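Local coordinates for protein FAD dependent oxidoreductase (Chelativorans sp. BNC1, PDB 6PXS) that probably oxidises iminodiacetate, an intermediate of EDTA breakdown, as an FAD-dependent oxidase of the DadA oxidoreductase family, at residues A[86-99]-A[236-248]. Residues are numbered along the deposited sequence; the frame is centred on the assembly and turned at random.
Sequences SRVGALVLAEDRAR and ATSGWPVVLPMNS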
loop_
_atom_site.group_PDB
_atom_site.type_symbol
_atom_site.label_atom_id
_atom_site.label_comp_id
_atom_site.label_asym_id
_atom_site.label_seq_id
_atom_site.Cartn_x
_atom_site.Cartn_y
_atom_site.Cartn_z
ATOM N N SER A 86 -6.883 -25.119 10.462
ATOM C CA SER A 86 -6.701 -26.435 9.865
ATOM C C SER A 86 -5.773 -27.290 10.721
ATOM O O SER A 86 -4.680 -26.851 11.095
ATOM C CB SER A 86 -6.150 -26.303 8.445
ATOM O OG SER A 86 -6.092 -27.564 7.799
ATOM N N ARG A 87 -6.203 -28.511 11.039
ATOM C CA ARG A 87 -5.391 -29.457 11.805
ATOM C C ARG A 87 -4.447 -30.155 10.829
ATOM O O ARG A 87 -4.649 -31.300 10.416
ATOM C CB ARG A 87 -6.281 -30.446 12.549
ATOM C CG ARG A 87 -5.545 -31.371 13.511
ATOM C CD ARG A 87 -6.518 -32.298 14.233
ATOM N NE ARG A 87 -5.843 -33.205 15.162
ATOM C CZ ARG A 87 -5.422 -34.432 14.859
ATOM N NH1 ARG A 87 -5.598 -34.929 13.640
ATOM N NH2 ARG A 87 -4.822 -35.170 15.782
ATOM N N VAL A 88 -3.384 -29.433 10.453
ATOM C CA VAL A 88 -2.483 -29.884 9.398
ATOM C C VAL A 88 -1.268 -30.631 9.926
ATOM O O VAL A 88 -0.451 -31.108 9.126
ATOM C CB VAL A 88 -1.998 -28.692 8.545
ATOM C CG1 VAL A 88 -3.171 -28.020 7.856
ATOM C CG2 VAL A 88 -1.237 -27.687 9.409
ATOM N N GLY A 89 -1.116 -30.748 11.241
ATOM C CA GLY A 89 0.072 -31.339 11.815
ATOM C C GLY A 89 1.239 -30.369 11.809
ATOM O O GLY A 89 1.198 -29.290 11.215
ATOM N N ALA A 90 2.308 -30.769 12.493
ATOM C CA ALA A 90 3.487 -29.928 12.632
ATOM C C ALA A 90 4.742 -30.776 12.505
ATOM O O ALA A 90 4.735 -31.975 12.799
ATOM C CB ALA A 90 3.497 -29.189 13.977
ATOM N N LEU A 91 5.819 -30.134 12.061
ATOM C CA LEU A 91 7.134 -30.751 11.959
ATOM C C LEU A 91 8.099 -29.986 12.852
ATOM O O LEU A 91 8.228 -28.764 12.727
ATOM C CB LEU A 91 7.643 -30.745 10.514
ATOM C CG LEU A 91 6.856 -31.577 9.500
ATOM C CD1 LEU A 91 7.353 -31.297 8.094
ATOM C CD2 LEU A 91 6.966 -33.057 9.814
ATOM N N VAL A 92 8.769 -30.703 13.749
ATOM C CA VAL A 92 9.753 -30.121 14.654
ATOM C C VAL A 92 11.132 -30.519 14.152
ATOM O O VAL A 92 11.430 -31.711 14.011
ATOM C CB VAL A 92 9.533 -30.580 16.103
ATOM C CG1 VAL A 92 10.520 -29.891 17.032
ATOM C CG2 VAL A 92 8.102 -30.300 16.533
ATOM N N LEU A 93 11.969 -29.525 13.879
ATOM C CA LEU A 93 13.293 -29.735 13.318
ATOM C C LEU A 93 14.364 -29.358 14.332
ATOM O O LEU A 93 14.100 -28.725 15.356
ATOM C CB LEU A 93 13.476 -28.916 12.033
ATOM C CG LEU A 93 12.796 -29.404 10.754
ATOM C CD1 LEU A 93 11.337 -29.727 10.994
ATOM C CD2 LEU A 93 12.931 -28.349 9.661
ATOM N N ALA A 94 15.590 -29.769 14.023
ATOM C CA ALA A 94 16.766 -29.376 14.785
ATOM C C ALA A 94 17.987 -29.704 13.939
ATOM O O ALA A 94 17.937 -30.564 13.057
ATOM C CB ALA A 94 16.827 -30.078 16.146
ATOM N N GLU A 95 19.087 -29.001 14.212
ATOM C CA GLU A 95 20.276 -29.160 13.383
ATOM C C GLU A 95 20.982 -30.481 13.676
ATOM O O GLU A 95 21.186 -31.301 12.775
ATOM C CB GLU A 95 21.222 -27.975 13.587
ATOM C CG GLU A 95 20.716 -26.671 12.975
ATOM C CD GLU A 95 20.524 -26.759 11.467
ATOM O OE1 GLU A 95 21.022 -27.727 10.855
ATOM O OE2 GLU A 95 19.872 -25.858 10.896
ATOM N N ASP A 96 21.358 -30.706 14.931
ATOM C CA ASP A 96 22.075 -31.914 15.319
ATOM C C ASP A 96 21.112 -32.926 15.925
ATOM O O ASP A 96 20.158 -32.557 16.616
ATOM C CB ASP A 96 23.192 -31.595 16.315
ATOM C CG ASP A 96 22.671 -31.017 17.614
ATOM O OD1 ASP A 96 21.615 -30.348 17.588
ATOM O OD2 ASP A 96 23.318 -31.229 18.662
ATOM N N ARG A 97 21.370 -34.208 15.659
ATOM C CA ARG A 97 20.516 -35.262 16.193
ATOM C C ARG A 97 20.517 -35.282 17.715
ATOM O O ARG A 97 19.567 -35.795 18.318
ATOM C CB ARG A 97 20.961 -36.622 15.650
ATOM C CG ARG A 97 19.998 -37.755 15.971
ATOM C CD ARG A 97 20.305 -39.017 15.175
ATOM N NE ARG A 97 21.540 -39.665 15.606
ATOM C CZ ARG A 97 21.653 -40.412 16.701
ATOM N NH1 ARG A 97 22.816 -40.968 17.011
ATOM N NH2 ARG A 97 20.606 -40.599 17.495
ATOM N N ALA A 98 21.557 -34.734 18.349
ATOM C CA ALA A 98 21.614 -34.721 19.809
ATOM C C ALA A 98 20.453 -33.926 20.395
ATOM O O ALA A 98 19.711 -34.426 21.247
ATOM C CB ALA A 98 22.952 -34.145 20.272
ATOM N N ARG A 99 20.282 -32.678 19.948
ATOM C CA ARG A 99 19.191 -31.859 20.466
ATOM C C ARG A 99 17.838 -32.348 19.970
ATOM O O ARG A 99 16.828 -32.174 20.662
ATOM C CB ARG A 99 19.395 -30.395 20.076
ATOM C CG ARG A 99 18.294 -29.477 20.584
ATOM C CD ARG A 99 18.609 -28.012 20.338
ATOM N NE ARG A 99 17.517 -27.150 20.781
ATOM C CZ ARG A 99 17.575 -25.823 20.822
ATOM N NH1 ARG A 99 18.680 -25.189 20.450
ATOM N NH2 ARG A 99 16.526 -25.128 21.241
ATOM N N ALA A 236 -0.455 -25.894 -4.408
ATOM C CA ALA A 236 -1.452 -26.315 -3.431
ATOM C C ALA A 236 -0.776 -26.499 -2.076
ATOM O O ALA A 236 0.055 -27.396 -1.904
ATOM C CB ALA A 236 -2.131 -27.603 -3.888
ATOM N N THR A 237 -1.135 -25.647 -1.112
ATOM C CA THR A 237 -0.539 -25.666 0.217
ATOM C C THR A 237 -1.534 -26.000 1.320
ATOM O O THR A 237 -1.152 -25.996 2.498
ATOM C CB THR A 237 0.110 -24.308 0.522
ATOM O OG1 THR A 237 -0.872 -23.268 0.419
ATOM C CG2 THR A 237 1.241 -24.025 -0.453
ATOM N N SER A 238 -2.791 -26.294 0.981
ATOM C CA SER A 238 -3.805 -26.544 1.998
ATOM C C SER A 238 -3.432 -27.684 2.935
ATOM O O SER A 238 -3.943 -27.740 4.059
ATOM C CB SER A 238 -5.145 -26.851 1.328
ATOM O OG SER A 238 -5.040 -27.979 0.476
ATOM N N GLY A 239 -2.564 -28.594 2.502
ATOM C CA GLY A 239 -2.171 -29.739 3.296
ATOM C C GLY A 239 -0.792 -29.654 3.904
ATOM O O GLY A 239 -0.336 -30.637 4.505
ATOM N N TRP A 240 -0.108 -28.529 3.775
ATOM C CA TRP A 240 1.243 -28.435 4.304
ATOM C C TRP A 240 1.206 -28.239 5.819
ATOM O O TRP A 240 0.376 -27.481 6.327
ATOM C CB TRP A 240 1.994 -27.279 3.653
ATOM C CG TRP A 240 2.336 -27.524 2.220
ATOM C CD1 TRP A 240 1.865 -28.526 1.421
ATOM C CD2 TRP A 240 3.234 -26.755 1.412
ATOM N NE1 TRP A 240 2.413 -28.426 0.165
ATOM C CE2 TRP A 240 3.258 -27.347 0.134
ATOM C CE3 TRP A 240 4.022 -25.625 1.648
ATOM C CZ2 TRP A 240 4.036 -26.846 -0.907
ATOM C CZ3 TRP A 240 4.793 -25.128 0.615
ATOM C CH2 TRP A 240 4.794 -25.738 -0.646
ATOM N N PRO A 241 2.089 -28.899 6.560
ATOM C CA PRO A 241 2.076 -28.788 8.021
ATOM C C PRO A 241 2.800 -27.531 8.488
ATOM O O PRO A 241 3.304 -26.734 7.700
ATOM C CB PRO A 241 2.813 -30.053 8.464
ATOM C CG PRO A 241 3.798 -30.286 7.376
ATOM C CD PRO A 241 3.114 -29.855 6.099
ATOM N N VAL A 242 2.842 -27.369 9.806
ATOM C CA VAL A 242 3.637 -26.324 10.434
ATOM C C VAL A 242 5.067 -26.826 10.594
ATOM O O VAL A 242 5.316 -28.033 10.698
ATOM C CB VAL A 242 3.022 -25.926 11.790
ATOM C CG1 VAL A 242 3.852 -24.844 12.463
ATOM C CG2 VAL A 242 1.581 -25.467 11.608
ATOM N N VAL A 243 6.019 -25.897 10.610
ATOM C CA VAL A 243 7.432 -26.218 10.773
ATOM C C VAL A 243 7.962 -25.442 11.969
ATOM O O VAL A 243 7.748 -24.228 12.071
ATOM C CB VAL A 243 8.241 -25.889 9.504
ATOM C CG1 VAL A 243 9.695 -26.296 9.680
ATOM C CG2 VAL A 243 7.631 -26.583 8.295
ATOM N N LEU A 244 8.653 -26.143 12.869
ATOM C CA LEU A 244 9.189 -25.563 14.099
ATOM C C LEU A 244 10.665 -25.926 14.204
ATOM O O LEU A 244 11.024 -26.944 14.812
ATOM C CB LEU A 244 8.420 -26.057 15.322
ATOM C CG LEU A 244 6.903 -25.875 15.286
ATOM C CD1 LEU A 244 6.267 -26.488 16.524
ATOM C CD2 LEU A 244 6.537 -24.407 15.170
ATOM N N PRO A 245 11.554 -25.116 13.621
ATOM C CA PRO A 245 12.993 -25.418 13.697
ATOM C C PRO A 245 13.601 -25.233 15.077
ATOM O O PRO A 245 14.808 -25.453 15.231
ATOM C CB PRO A 245 13.608 -24.437 12.687
ATOM C CG PRO A 245 12.626 -23.330 12.579
ATOM C CD PRO A 245 11.276 -23.941 12.779
ATOM N N MET A 246 12.817 -24.838 16.080
ATOM C CA MET A 246 13.304 -24.740 17.457
ATOM C C MET A 246 14.513 -23.813 17.551
ATOM O O MET A 246 15.501 -24.116 18.226
ATOM C CB MET A 246 13.639 -26.124 18.014
ATOM C CG MET A 246 12.468 -27.093 18.006
ATOM S SD MET A 246 11.039 -26.480 18.918
ATOM C CE MET A 246 11.773 -26.156 20.520
ATOM N N ASN A 247 14.437 -22.674 16.863
ATOM C CA ASN A 247 15.498 -21.677 16.900
ATOM C C ASN A 247 14.920 -20.270 16.965
ATOM O O ASN A 247 15.516 -19.325 16.436
ATOM C CB ASN A 247 16.415 -21.811 15.683
ATOM C CG ASN A 247 15.693 -21.542 14.380
ATOM O OD1 ASN A 247 14.465 -21.471 14.341
ATOM N ND2 ASN A 247 16.452 -21.398 13.301
ATOM N N SER A 248 13.760 -20.115 17.601
ATOM C CA SER A 248 13.011 -18.867 17.700
ATOM C C SER A 248 12.311 -18.510 16.395
ATOM O O SER A 248 11.565 -17.523 16.361
ATOM C CB SER A 248 13.895 -17.684 18.122
ATOM O OG SER A 248 14.784 -17.311 17.082
#
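Gly-89 and Val-242 begin a short parallel strand pairing, the amide N of Val-242 reaching Gly-89 O at 2.9 Å in a nearly straight bond. The ladder then alternates: Leu-91 gives its N-H to Val-242 O and takes that of Leu-244 on its own O, and Leu-93 N closes the series on Leu-244 O. One face of this pairing carries Ala-90, Val-92, Val-242 and Leu-244. On it the CB atoms of Ala-90 and Val-242 meet at 4.0 Å, while Val-92, with CG1 anti to the backbone N (chi1 -177°), sets that methyl 3.7 Å from Leu-244 O and against CG of Met-246. The bent thioether chain of Met-246 keeps its SD near the same methyl. On the opposite face, Leu-91 CD1 lies 3.8 Å from Pro-241 CG, and Leu-93 CD2 packs at a similar distance on Val-243 CG1.

Before the strand, Val-88 turns toward 236-248, its CB and CG2 both 3.5 Å from Trp-240 O and its CG2 4.2 Å from Val-242 CG2. An alanine here would keep CB over that carbonyl but is likely to open a gap beside Val-242 and Ser-238 O.

Val-242 also approaches Val-44, an FAD-binding residue, so this sheet borders the flavin-binding region. Strand 141-144 flanks 90-93 on its other edge, placing the pair within a mixed sheet; Ile-103 of helix 97-111 covers Val-92 and Met-246, whereas Met-251 of strand 251-254 packs on Val-243.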